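Local atomic coordinates of nitrogenase molybdenum-iron protein beta chain (Clostridium pasteurianum, PDB entry 4WES), a protein that forms, with the alpha chain, the molybdenum-iron component of nitrogenase, which reduces dinitrogen to ammonia, and shares an [8Fe-7S] cluster with that chain. Residues Thr224-Glu227 / Asp228-Thr232; Gln298-Asp301 / Leu302-Asp305; Ser328-Ile331 / Ile332-Gly335. One frame throughout, in Å; residues are numbered along the deposited sequence.

Interaction 1: residues Thr224-Glu227 / Asp228-Thr232; sequences TKIE and DLKDT
Leu-229 reaches back over the start of its helix to Thr-224, and its side chain can be followed atom by atom. Leu-229 CB sits 3.5 Å from Ile-226 O. Leu-229 CG, turned beside the backbone N (chi1 -63°), lies 3.5 Å from Lys-225 O, the same oxygen that accepts the Leu-229 N-H. Of the two methyls, Leu-229 CD2 makes the closer contact, 3.6 Å from Thr-224 CG2, whereas CD1 skirts the carbonyl oxygens of Thr-224 and Lys-225. Thr-224 can offer its methyl because CG2 stands opposite the backbone N; OG1, on another branch, bonds to Met-200 O. Ile-157 and Leu-161 of helix 146-161 also touch Leu-229, which is buried.

Lys-225 O is gripped chiefly by Leu-229 N at 2.9 Å, with an N-H...O angle of 161°; Asp-228 N adds a weak, bent bond. Asp-228 OD1 accepts from a water at 2.7 Å, and that water takes the Lys-225 N-H at 2.9 Å, giving an indirect link between the side chain and the backbone at the helix start. Along the flank, Ile-226 and Lys-230 run side by side in the same direction, Ile-226 CG2 being 3.9 Å from Lys-230 CE. With Lys-225 as N-cap, Thr-224 and Leu-229 hold the N' and N4 positions, and their contact resembles a hydrophobic staple on helix 226-231, though Thr-224 brings only its methyl.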
# COMPACT_ATOMS: atom_id res chain seq x y z
N THR B 224 -17.92 26.12 1.50
CA THR B 224 -19.19 26.55 2.11
C THR B 224 -19.59 27.91 1.57
O THR B 224 -18.76 28.80 1.43
CB THR B 224 -19.03 26.60 3.62
OG1 THR B 224 -18.51 25.32 4.01
CG2 THR B 224 -20.37 26.86 4.33
N LYS B 225 -20.87 28.07 1.21
CA LYS B 225 -21.35 29.30 0.65
C LYS B 225 -21.45 30.39 1.70
O LYS B 225 -21.82 30.13 2.86
CB LYS B 225 -22.72 29.09 -0.02
CG LYS B 225 -22.59 28.15 -1.22
CD LYS B 225 -23.69 28.33 -2.24
CE LYS B 225 -23.23 27.89 -3.62
NZ LYS B 225 -22.67 26.52 -3.60
N ILE B 226 -21.17 31.62 1.28
CA ILE B 226 -21.27 32.78 2.16
C ILE B 226 -22.62 32.85 2.88
O ILE B 226 -22.66 33.12 4.08
CB ILE B 226 -21.03 34.06 1.33
CG1 ILE B 226 -19.56 34.17 0.92
CG2 ILE B 226 -21.46 35.32 2.09
CD1 ILE B 226 -19.32 35.09 -0.25
N GLU B 227 -23.71 32.57 2.19
CA GLU B 227 -25.01 32.69 2.84
C GLU B 227 -25.15 31.68 3.96
O GLU B 227 -25.80 31.94 4.96
CB GLU B 227 -26.14 32.55 1.82
CG GLU B 227 -25.96 31.35 0.88
CD GLU B 227 -25.25 31.64 -0.46
OE1 GLU B 227 -24.11 32.27 -0.54
OE2 GLU B 227 -25.87 31.17 -1.47
N ASP B 228 -24.54 30.51 3.79
CA ASP B 228 -24.57 29.52 4.85
C ASP B 228 -23.64 29.85 6.00
O ASP B 228 -23.94 29.55 7.17
CB ASP B 228 -24.31 28.13 4.28
CG ASP B 228 -25.44 27.70 3.34
OD1 ASP B 228 -25.12 27.19 2.24
OD2 ASP B 228 -26.65 27.88 3.73
N LEU B 229 -22.50 30.45 5.68
CA LEU B 229 -21.62 30.96 6.75
C LEU B 229 -22.35 32.02 7.60
O LEU B 229 -22.27 32.02 8.83
CB LEU B 229 -20.35 31.55 6.16
CG LEU B 229 -19.48 30.55 5.43
CD1 LEU B 229 -18.32 31.23 4.74
CD2 LEU B 229 -18.97 29.49 6.38
N LYS B 230 -23.11 32.90 6.97
CA LYS B 230 -23.94 33.83 7.75
C LYS B 230 -24.94 33.07 8.63
O LYS B 230 -25.11 33.38 9.82
CB LYS B 230 -24.69 34.81 6.84
CG LYS B 230 -23.78 35.77 6.11
CD LYS B 230 -24.58 36.67 5.18
CE LYS B 230 -23.69 37.61 4.41
NZ LYS B 230 -24.45 38.46 3.45
N ASP B 231 -25.56 32.06 8.05
CA ASP B 231 -26.62 31.32 8.70
C ASP B 231 -26.16 30.44 9.86
O ASP B 231 -27.00 29.93 10.63
CB ASP B 231 -27.37 30.48 7.67
CG ASP B 231 -28.77 30.07 8.13
OD1 ASP B 231 -29.55 30.95 8.61
OD2 ASP B 231 -29.12 28.88 7.98
N THR B 232 -24.84 30.29 10.02
CA THR B 232 -24.32 29.54 11.18
C THR B 232 -24.76 30.12 12.53
O THR B 232 -24.84 29.40 13.53
CB THR B 232 -22.78 29.46 11.19
OG1 THR B 232 -22.21 30.77 11.16
CG2 THR B 232 -22.29 28.65 10.03
O HOH W 1 -22.80 25.99 1.70

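Interaction 2: residues Gln298-Asp301 / Leu302-Asp305; sequences QLID and LMID
Two aspartates one helical turn apart, Asp-301 and Asp-305, supply an i, i+4 pair of ligands to an iron(II) ion at a subunit interface. Asp-301 OD2 and Asp-305 OD2 lie 2.8 Å apart, a distance explained by the metal they both bind. The two carboxylate planes are turned 83° against each other, and Asp-301 CG stands opposite its backbone N (chi1 -165°), which carries OD2 along the helix towards Asp-305. The other oxygens are tied by a water that donates to Asp-301 OD1 and to Asp-305 OD1, each at 2.8 Å. Asp-301 OD1 also bonds to Thr-212 OG1 of the second beta subunit and forms a salt bridge with Lys-473 of the alpha chain.

Lys-61 O and Glu-62 OE1 of that second beta subunit bind the same iron, so the site joins two copies of the chain from one face of helix 290-305. Behind the ligands the helix is regular: Asp-305 N meets Asp-301 O at 2.8 Å with an N-H...O angle of 161°. On the apolar side, Met-303 SD lies 3.9 Å from Leu-299 CG, while Ile-300 CG2 meets Ile-304 CD1 at 3.9 Å. Met-303 and Ile-304 also pack on Ala-511 of the alpha chain.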
# COMPACT_ATOMS: atom_id res chain seq x y z
N GLN B 298 -17.90 -3.90 10.81
CA GLN B 298 -16.83 -4.32 9.91
C GLN B 298 -15.47 -3.87 10.45
O GLN B 298 -14.48 -4.61 10.34
CB GLN B 298 -17.05 -3.74 8.51
CG GLN B 298 -18.23 -4.36 7.77
CD GLN B 298 -18.57 -3.59 6.52
OE1 GLN B 298 -18.58 -2.35 6.52
NE2 GLN B 298 -18.83 -4.30 5.46
N LEU B 299 -15.39 -2.67 10.99
CA LEU B 299 -14.14 -2.24 11.62
C LEU B 299 -13.76 -3.17 12.77
O LEU B 299 -12.61 -3.63 12.84
CB LEU B 299 -14.31 -0.81 12.16
CG LEU B 299 -13.13 -0.32 13.01
CD1 LEU B 299 -11.80 -0.35 12.27
CD2 LEU B 299 -13.44 1.05 13.59
N ILE B 300 -14.70 -3.51 13.64
CA ILE B 300 -14.40 -4.44 14.73
C ILE B 300 -13.97 -5.78 14.16
O ILE B 300 -13.01 -6.40 14.64
CB ILE B 300 -15.62 -4.57 15.69
CG1 ILE B 300 -15.95 -3.24 16.37
CG2 ILE B 300 -15.37 -5.66 16.71
CD1 ILE B 300 -14.83 -2.63 17.17
N ASP B 301 -14.69 -6.26 13.14
CA ASP B 301 -14.31 -7.51 12.48
C ASP B 301 -12.87 -7.49 12.02
O ASP B 301 -12.14 -8.48 12.17
CB ASP B 301 -15.27 -7.79 11.31
CG ASP B 301 -15.18 -9.22 10.82
OD1 ASP B 301 -15.80 -10.08 11.47
OD2 ASP B 301 -14.51 -9.45 9.81
N LEU B 302 -12.46 -6.39 11.40
CA LEU B 302 -11.10 -6.25 10.87
C LEU B 302 -10.09 -6.17 11.99
O LEU B 302 -9.01 -6.76 11.89
CB LEU B 302 -11.06 -5.03 9.97
CG LEU B 302 -9.71 -4.71 9.33
CD1 LEU B 302 -9.19 -5.84 8.50
CD2 LEU B 302 -9.83 -3.46 8.50
N MET B 303 -10.39 -5.41 13.04
CA MET B 303 -9.48 -5.34 14.18
C MET B 303 -9.23 -6.70 14.80
O MET B 303 -8.10 -7.01 15.21
CB MET B 303 -10.06 -4.37 15.23
CG MET B 303 -10.10 -2.93 14.76
SD MET B 303 -10.96 -1.81 15.86
CE MET B 303 -9.81 -1.73 17.25
N ILE B 304 -10.26 -7.53 14.87
CA ILE B 304 -10.13 -8.88 15.41
C ILE B 304 -9.44 -9.77 14.39
O ILE B 304 -8.47 -10.48 14.72
CB ILE B 304 -11.49 -9.45 15.84
CG1 ILE B 304 -12.04 -8.61 17.01
CG2 ILE B 304 -11.35 -10.90 16.25
CD1 ILE B 304 -13.44 -8.95 17.39
N ASP B 305 -9.85 -9.74 13.12
CA ASP B 305 -9.24 -10.61 12.11
C ASP B 305 -7.73 -10.35 12.01
O ASP B 305 -6.95 -11.29 11.84
CB ASP B 305 -9.89 -10.42 10.76
CG ASP B 305 -11.29 -11.01 10.64
OD1 ASP B 305 -11.68 -11.80 11.51
OD2 ASP B 305 -11.98 -10.67 9.63
O HOH W 2 -14.30 -12.32 10.80

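Interaction 3: residues Ser328-Ile331 / Ile332-Gly335; sequences SKFI and IELG
Lys-329 NZ and Glu-333 OE2 form a salt bridge of 3.1 Å across one helical turn. The ammonium meets the oxygen from above the carboxylate, 37° out of its plane, and the two side chains cross at about a right angle. Lys-329 gets there by bending at chi2 and again at chi4, which brings NZ over the carboxylate of the extended Glu-333. The carboxylate has further partners: Ser-271 OG bonds to OE2 and Val-270 N to OE1. Its position is therefore fixed from several directions, and the negative charge, though buried, is probably well compensated.

In the backbone, Glu-333 N bonds to Lys-329 O at 2.9 Å. Leu-334 N, in the helix's final turn, donates to Phe-330 O at 2.9 Å and weakly to Ile-331 O.

Glu-333 OE1 also lies at the edge of the Phe-330 ring, near its plane and 3.5 Å from Phe-330 CD1, with ring and carboxylate planes nearly perpendicular. Leu-334 takes one face of the same ring. Leu-334 CD1 stands 4.0 Å from the centroid of the Phe-330 ring and 6° off the normal, which makes a CH-pi contact over the centre, and Leu-334 CD2 lies 3.9 Å from Phe-330 CE1. Helix 426-448 packs against this pair through Val-434.

Gly-335 has a positive phi of 92°, where a CB would press on the preceding carbonyl oxygen. With Gly-335 N returned to Ile-332 O at 2.9 Å, the glycine belongs to a Schellman motif, which closes helix 321-333 in the beta-alpha-beta unit leading from strand 314-318 to strand 337-343.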
# COMPACT_ATOMS: atom_id res chain seq x y z
N SER B 328 -3.47 8.21 18.32
CA SER B 328 -2.84 7.50 19.43
C SER B 328 -3.82 6.64 20.19
O SER B 328 -3.52 5.50 20.58
CB SER B 328 -2.15 8.50 20.37
OG SER B 328 -1.04 9.13 19.75
N LYS B 329 -5.02 7.17 20.42
CA LYS B 329 -6.07 6.36 21.05
C LYS B 329 -6.37 5.13 20.19
O LYS B 329 -6.53 4.04 20.71
CB LYS B 329 -7.33 7.23 21.28
CG LYS B 329 -8.48 6.48 21.93
CD LYS B 329 -8.17 6.02 23.34
CE LYS B 329 -9.47 5.68 24.13
NZ LYS B 329 -9.91 4.36 23.70
N PHE B 330 -6.48 5.33 18.88
CA PHE B 330 -6.80 4.20 17.99
C PHE B 330 -5.68 3.15 18.04
O PHE B 330 -5.96 1.95 18.04
CB PHE B 330 -7.05 4.70 16.59
CG PHE B 330 -7.55 3.65 15.62
CD1 PHE B 330 -8.41 2.65 16.01
CD2 PHE B 330 -7.21 3.71 14.29
CE1 PHE B 330 -8.91 1.73 15.10
CE2 PHE B 330 -7.70 2.80 13.37
CZ PHE B 330 -8.56 1.80 13.78
N ILE B 331 -4.43 3.59 18.07
CA ILE B 331 -3.32 2.65 18.21
C ILE B 331 -3.49 1.77 19.47
O ILE B 331 -3.32 0.55 19.42
CB ILE B 331 -1.98 3.42 18.19
CG1 ILE B 331 -1.71 4.03 16.83
CG2 ILE B 331 -0.83 2.55 18.68
CD1 ILE B 331 -1.63 3.10 15.67
N ILE B 332 -3.84 2.40 20.59
CA ILE B 332 -4.13 1.67 21.80
C ILE B 332 -5.29 0.69 21.60
O ILE B 332 -5.24 -0.48 22.01
CB ILE B 332 -4.36 2.61 22.98
CG1 ILE B 332 -3.07 3.39 23.30
CG2 ILE B 332 -4.84 1.86 24.21
CD1 ILE B 332 -3.27 4.50 24.31
N GLU B 333 -6.36 1.16 20.95
CA GLU B 333 -7.53 0.32 20.67
C GLU B 333 -7.19 -0.90 19.83
O GLU B 333 -7.84 -1.93 19.96
CB GLU B 333 -8.61 1.15 20.00
CG GLU B 333 -9.21 2.22 20.90
CD GLU B 333 -10.14 3.20 20.22
OE1 GLU B 333 -9.98 3.46 19.02
OE2 GLU B 333 -11.02 3.71 20.92
N LEU B 334 -6.18 -0.76 18.96
CA LEU B 334 -5.72 -1.86 18.11
C LEU B 334 -4.89 -2.90 18.87
O LEU B 334 -4.58 -3.95 18.32
CB LEU B 334 -4.91 -1.32 16.93
CG LEU B 334 -5.76 -0.54 15.91
CD1 LEU B 334 -4.89 0.28 14.98
CD2 LEU B 334 -6.67 -1.46 15.13
N GLY B 335 -4.49 -2.58 20.10
CA GLY B 335 -3.63 -3.41 20.90
C GLY B 335 -2.17 -3.08 20.76
O GLY B 335 -1.29 -3.82 21.25

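Overall arrangement
Each interaction is local, within one helix, yet their settings differ. Interaction 1 is partly buried, on a short helix about 37 Å from interaction 3 and 39 Å from interaction 2, centre to centre, and no other chain touches it. Interactions 2 and 3 are buried and adjoin: Met-303 CG lies 3.7 Å from Leu-334 CD2, and Leu-299 CD1 is 4.2 Å from Phe-330 CZ. Helix 426-448 and Met-514 of the alpha chain pack against both. Their chemistry follows position. Residues 298-305 turn carboxylates to a metal between subunits, residues 328-335 pair a buried glutamate with a partly exposed lysine at a helix end, and residues 224-232 combine a water bridge at a helix start with a threonine-leucine contact.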